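Local atomic coordinates of conserved domain protein (PDB entry 3PNN), a protein that probably transfers sugar units to form glycosidic linkages, as a cytoplasmic glycosyltransferase with a Rossmann-like alpha/beta/alpha fold. Residues A[159-168]-A[273-281]. Sequence-based numbering, arbitrary orientation.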
ATOM      1  N   THR A 159      13.944  -0.591  -7.422  1.00 30.31           N
ATOM      2  CA  THR A 159      13.260  -1.247  -6.302  1.00 31.14           C
ATOM      3  C   THR A 159      13.773  -2.646  -5.997  1.00 31.96           C
ATOM      4  O   THR A 159      13.102  -3.416  -5.310  1.00 37.07           O
ATOM      5  CB  THR A 159      11.738  -1.364  -6.559  1.00 31.50           C
ATOM      6  OG1 THR A 159      11.491  -2.354  -7.578  1.00 34.44           O
ATOM      7  CG2 THR A 159      11.144  -0.001  -6.987  1.00 31.94           C
ATOM      8  N   LEU A 160      14.954  -2.988  -6.497  1.00 30.76           N
ATOM      9  CA  LEU A 160      15.455  -4.352  -6.337  1.00 32.97           C
ATOM     10  C   LEU A 160      16.299  -4.490  -5.073  1.00 38.57           C
ATOM     11  O   LEU A 160      16.655  -3.493  -4.448  1.00 40.16           O
ATOM     12  CB  LEU A 160      16.276  -4.763  -7.560  1.00 36.13           C
ATOM     13  CG  LEU A 160      15.563  -4.502  -8.888  1.00 36.29           C
ATOM     14  CD1 LEU A 160      16.501  -4.825 -10.046  1.00 40.67           C
ATOM     15  CD2 LEU A 160      14.270  -5.300  -8.982  1.00 31.00           C
ATOM     16  N   SER A 161      16.600  -5.728  -4.699  1.00 37.62           N
ATOM     17  CA  SER A 161      17.497  -6.001  -3.580  1.00 35.60           C
ATOM     18  C   SER A 161      18.693  -6.835  -4.022  1.00 37.90           C
ATOM     19  O   SER A 161      18.548  -7.785  -4.792  1.00 42.86           O
ATOM     20  CB  SER A 161      16.764  -6.731  -2.452  1.00 35.46           C
ATOM     21  OG  SER A 161      17.703  -7.218  -1.491  1.00 38.68           O
ATOM     22  N   GLU A 162      19.875  -6.485  -3.530  1.00 42.11           N
ATOM     23  CA  GLU A 162      21.061  -7.290  -3.806  1.00 54.88           C
ATOM     24  C   GLU A 162      21.056  -8.619  -3.044  1.00 54.20           C
ATOM     25  O   GLU A 162      21.917  -9.466  -3.270  1.00 53.28           O
ATOM     26  CB  GLU A 162      22.335  -6.513  -3.474  1.00 64.98           C
ATOM     27  CG  GLU A 162      22.584  -5.321  -4.383  1.00 80.76           C
ATOM     28  CD  GLU A 162      23.978  -4.743  -4.219  1.00 91.61           C
ATOM     29  OE1 GLU A 162      24.958  -5.515  -4.305  1.00 95.71           O
ATOM     30  OE2 GLU A 162      24.091  -3.515  -4.011  1.00 95.53           O
ATOM     31  N   SER A 163      20.085  -8.804  -2.151  1.00 47.33           N
ATOM     32  CA  SER A 163      20.065  -9.985  -1.280  1.00 48.97           C
ATOM     33  C   SER A 163      19.168 -11.123  -1.774  1.00 52.64           C
ATOM     34  O   SER A 163      19.221 -12.242  -1.255  1.00 50.74           O
ATOM     35  CB  SER A 163      19.669  -9.586   0.145  1.00 48.54           C
ATOM     36  OG  SER A 163      20.685  -8.787   0.735  1.00 52.37           O
ATOM     37  N   GLY A 164      18.339 -10.843  -2.769  1.00 42.89           N
ATOM     38  CA  GLY A 164      17.428 -11.849  -3.286  1.00 44.61           C
ATOM     39  C   GLY A 164      16.330 -11.239  -4.133  1.00 49.95           C
ATOM     40  O   GLY A 164      16.323 -10.032  -4.383  1.00 42.03           O
ATOM     41  N   GLY A 165      15.390 -12.071  -4.566  1.00 51.12           N
ATOM     42  CA  GLY A 165      14.319 -11.606  -5.424  1.00 47.10           C
ATOM     43  C   GLY A 165      13.276 -10.797  -4.691  1.00 46.50           C
ATOM     44  O   GLY A 165      13.093 -10.948  -3.480  1.00 43.46           O
ATOM     45  N   VAL A 166      12.589  -9.929  -5.427  1.00 38.49           N
ATOM     46  CA  VAL A 166      11.482  -9.178  -4.864  1.00 35.71           C
ATOM     47  C   VAL A 166      10.200  -9.445  -5.641  1.00 37.18           C
ATOM     48  O   VAL A 166      10.237  -9.912  -6.774  1.00 39.55           O
ATOM     49  CB  VAL A 166      11.766  -7.662  -4.830  1.00 35.65           C
ATOM     50  CG1 VAL A 166      12.986  -7.378  -3.953  1.00 38.64           C
ATOM     51  CG2 VAL A 166      11.978  -7.118  -6.239  1.00 35.46           C
ATOM     52  N   SER A 167       9.072  -9.147  -5.016  1.00 42.29           N
ATOM     53  CA  SER A 167       7.781  -9.315  -5.649  1.00 45.71           C
ATOM     54  C   SER A 167       7.210  -7.931  -5.931  1.00 40.48           C
ATOM     55  O   SER A 167       7.158  -7.079  -5.043  1.00 36.57           O
ATOM     56  CB  SER A 167       6.858 -10.125  -4.736  1.00 49.54           C
ATOM     57  OG  SER A 167       5.561 -10.244  -5.283  1.00 49.40           O
ATOM     58  N   ARG A 168       6.794  -7.705  -7.177  1.00 39.23           N
ATOM     59  CA  ARG A 168       6.350  -6.384  -7.620  1.00 36.12           C
ATOM     60  C   ARG A 168       5.102  -6.488  -8.494  1.00 37.10           C
ATOM     61  O   ARG A 168       4.966  -7.426  -9.274  1.00 38.65           O
ATOM     62  CB  ARG A 168       7.467  -5.700  -8.420  1.00 33.89           C
ATOM     63  CG  ARG A 168       8.754  -5.483  -7.653  1.00 36.07           C
ATOM     64  CD  ARG A 168       8.587  -4.346  -6.655  1.00 35.07           C
ATOM     65  NE  ARG A 168       9.762  -4.141  -5.809  1.00 33.21           N
ATOM     66  CZ  ARG A 168       9.813  -4.455  -4.512  1.00 41.53           C
ATOM     67  NH1 ARG A 168       8.758  -5.008  -3.914  1.00 36.29           N
ATOM     68  NH2 ARG A 168      10.916  -4.212  -3.807  1.00 38.28           N
ATOM     69  N   TRP A 273      11.509   5.022  -3.883  1.00 23.64           N
ATOM     70  CA  TRP A 273      11.084   4.105  -2.836  1.00 24.53           C
ATOM     71  C   TRP A 273      12.294   3.495  -2.134  1.00 31.50           C
ATOM     72  O   TRP A 273      13.328   3.242  -2.752  1.00 28.52           O
ATOM     73  CB  TRP A 273      10.245   2.976  -3.446  1.00 23.87           C
ATOM     74  CG  TRP A 273      10.042   1.789  -2.516  1.00 26.82           C
ATOM     75  CD1 TRP A 273       8.999   1.584  -1.665  1.00 32.29           C
ATOM     76  CD2 TRP A 273      10.908   0.652  -2.367  1.00 29.22           C
ATOM     77  NE1 TRP A 273       9.166   0.398  -0.980  1.00 30.62           N
ATOM     78  CE2 TRP A 273      10.332  -0.191  -1.395  1.00 31.57           C
ATOM     79  CE3 TRP A 273      12.120   0.276  -2.956  1.00 36.19           C
ATOM     80  CZ2 TRP A 273      10.919  -1.395  -1.005  1.00 31.12           C
ATOM     81  CZ3 TRP A 273      12.705  -0.919  -2.566  1.00 36.52           C
ATOM     82  CH2 TRP A 273      12.107  -1.734  -1.591  1.00 33.47           C
ATOM     83  N   PHE A 274      12.166   3.266  -0.839  1.00 27.53           N
ATOM     84  CA  PHE A 274      12.994   2.238  -0.221  1.00 30.79           C
ATOM     85  C   PHE A 274      12.299   1.512   0.920  1.00 28.66           C
ATOM     86  O   PHE A 274      11.276   1.954   1.434  1.00 26.08           O
ATOM     87  CB  PHE A 274      14.378   2.732   0.177  1.00 33.38           C
ATOM     88  CG  PHE A 274      14.382   4.031   0.882  1.00 35.83           C
ATOM     89  CD1 PHE A 274      14.226   4.084   2.265  1.00 42.96           C
ATOM     90  CD2 PHE A 274      14.585   5.214   0.178  1.00 37.85           C
ATOM     91  CE1 PHE A 274      14.256   5.307   2.943  1.00 44.53           C
ATOM     92  CE2 PHE A 274      14.613   6.434   0.842  1.00 41.99           C
ATOM     93  CZ  PHE A 274      14.448   6.482   2.227  1.00 42.98           C
ATOM     94  N   GLY A 275      12.860   0.373   1.288  1.00 28.30           N
ATOM     95  CA  GLY A 275      12.209  -0.505   2.230  1.00 32.81           C
ATOM     96  C   GLY A 275      13.121  -1.672   2.509  1.00 33.88           C
ATOM     97  O   GLY A 275      14.100  -1.905   1.793  1.00 28.39           O
ATOM     98  N   VAL A 276      12.806  -2.396   3.573  1.00 30.52           N
ATOM     99  CA  VAL A 276      13.641  -3.503   4.000  1.00 35.97           C
ATOM    100  C   VAL A 276      12.986  -4.791   3.539  1.00 38.13           C
ATOM    101  O   VAL A 276      12.025  -5.250   4.149  1.00 39.20           O
ATOM    102  CB  VAL A 276      13.799  -3.511   5.530  1.00 33.56           C
ATOM    103  CG1 VAL A 276      14.643  -4.721   5.996  1.00 34.03           C
ATOM    104  CG2 VAL A 276      14.404  -2.208   6.017  1.00 31.20           C
ATOM    105  N   THR A 277      13.480  -5.363   2.446  1.00 36.35           N
ATOM    106  CA  THR A 277      12.958  -6.648   1.977  1.00 39.33           C
ATOM    107  C   THR A 277      13.658  -7.792   2.696  1.00 42.04           C
ATOM    108  O   THR A 277      13.019  -8.718   3.188  1.00 47.20           O
ATOM    109  CB  THR A 277      13.124  -6.818   0.449  1.00 39.62           C
ATOM    110  OG1 THR A 277      12.656  -5.644  -0.215  1.00 44.23           O
ATOM    111  CG2 THR A 277      12.330  -8.020  -0.043  1.00 46.72           C
ATOM    112  N   TYR A 278      14.983  -7.718   2.746  1.00 39.17           N
ATOM    113  CA  TYR A 278      15.797  -8.694   3.448  1.00 36.98           C
ATOM    114  C   TYR A 278      16.539  -7.949   4.544  1.00 38.66           C
ATOM    115  O   TYR A 278      16.830  -6.761   4.393  1.00 33.14           O
ATOM    116  CB  TYR A 278      16.807  -9.339   2.496  1.00 35.16           C
ATOM    117  CG  TYR A 278      16.173 -10.148   1.387  1.00 40.32           C
ATOM    118  CD1 TYR A 278      15.858 -11.492   1.576  1.00 44.22           C
ATOM    119  CD2 TYR A 278      15.880  -9.569   0.152  1.00 38.05           C
ATOM    120  CE1 TYR A 278      15.275 -12.242   0.565  1.00 48.53           C
ATOM    121  CE2 TYR A 278      15.297 -10.310  -0.866  1.00 42.18           C
ATOM    122  CZ  TYR A 278      14.997 -11.645  -0.653  1.00 49.75           C
ATOM    123  OH  TYR A 278      14.416 -12.385  -1.656  1.00 50.52           O
ATOM    124  N   SER A 279      16.852  -8.635   5.637  1.00 37.96           N
ATOM    125  CA  SER A 279      17.494  -7.977   6.781  1.00 37.11           C
ATOM    126  C   SER A 279      18.764  -7.235   6.363  1.00 34.14           C
ATOM    127  O   SER A 279      19.044  -6.138   6.853  1.00 36.40           O
ATOM    128  CB  SER A 279      17.775  -8.986   7.918  1.00 39.19           C
ATOM    129  OG  SER A 279      18.647 -10.020   7.489  1.00 42.87           O
ATOM    130  N   ASP A 280      19.524  -7.824   5.447  1.00 31.45           N
ATOM    131  CA  ASP A 280      20.733  -7.195   4.917  1.00 33.09           C
ATOM    132  C   ASP A 280      20.481  -5.851   4.222  1.00 36.74           C
ATOM    133  O   ASP A 280      21.410  -5.057   4.057  1.00 40.56           O
ATOM    134  CB  ASP A 280      21.453  -8.143   3.948  1.00 48.95           C
ATOM    135  CG  ASP A 280      22.398  -9.107   4.657  1.00 66.69           C
ATOM    136  OD1 ASP A 280      22.803  -8.814   5.804  1.00 68.38           O
ATOM    137  OD2 ASP A 280      22.746 -10.153   4.061  1.00 68.90           O
ATOM    138  N   ASP A 281      19.237  -5.602   3.808  1.00 30.56           N
ATOM    139  CA  ASP A 281      18.867  -4.324   3.178  1.00 30.51           C
ATOM    140  C   ASP A 281      18.803  -3.181   4.196  1.00 37.76           C
ATOM    141  O   ASP A 281      18.841  -2.009   3.830  1.00 32.91           O
ATOM    142  CB  ASP A 281      17.486  -4.407   2.512  1.00 31.95           C
ATOM    143  CG  ASP A 281      17.441  -5.378   1.351  1.00 39.21           C
ATOM    144  OD1 ASP A 281      18.507  -5.683   0.788  1.00 38.37           O
ATOM    145  OD2 ASP A 281      16.327  -5.833   1.005  1.00 40.08           O
TER
HETATM  146  O   HOH W   1      10.023  -5.288  -1.051  1.00 42.90           O
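The turn at 159-165, with the first residues of strand 166-173, meets the loop 273-281, which links strand 263-268 to helix 282-294. Their polar link starts from an ST turn at S161, whose OG accepts the backbone N-H of S163 and donates its own proton to D281 OD1 at 2.9 Å, on the syn lone pair. The serine hydroxyl thus suits its place by serving two partners at once. The other carboxylate oxygen, D281 OD2, takes the backbone N-H of Y278 from above the carboxylate plane, tying down its own loop. Y278 lies along the backbone of 163-165: S163 C sits over one face of its ring, and OH donates in the carbonyl plane to G165 O at 2.7 Å, on a lone pair. G164 carries no side chain on the side turned toward the phenol, so Y278 OH can come to 3.3 Å from G164 C.

At the other end, R168 bends at chi2 (-74°) and grips T159 side-on: NH2 bonds nearly straight to T159 O at 2.8 Å (165°), and NE to T159 OG1, which is also bonded to V156 O. R168 CZ lies over the six-membered ring of W273, 5.0 Å from its centroid, a cation-pi contact with the planes inclined at 64°. The broad indole also packs against T159, with T159 CB 4.0 Å from W273 CE3, and its NE1 bonds to D125. One water joins R168 NH2 to T277 OG1. Two direct hydrogen bonds thus join the more exposed parts; deeper in, carbonyl, hydroxyl, water and indole probably ease the buried arginine's charge.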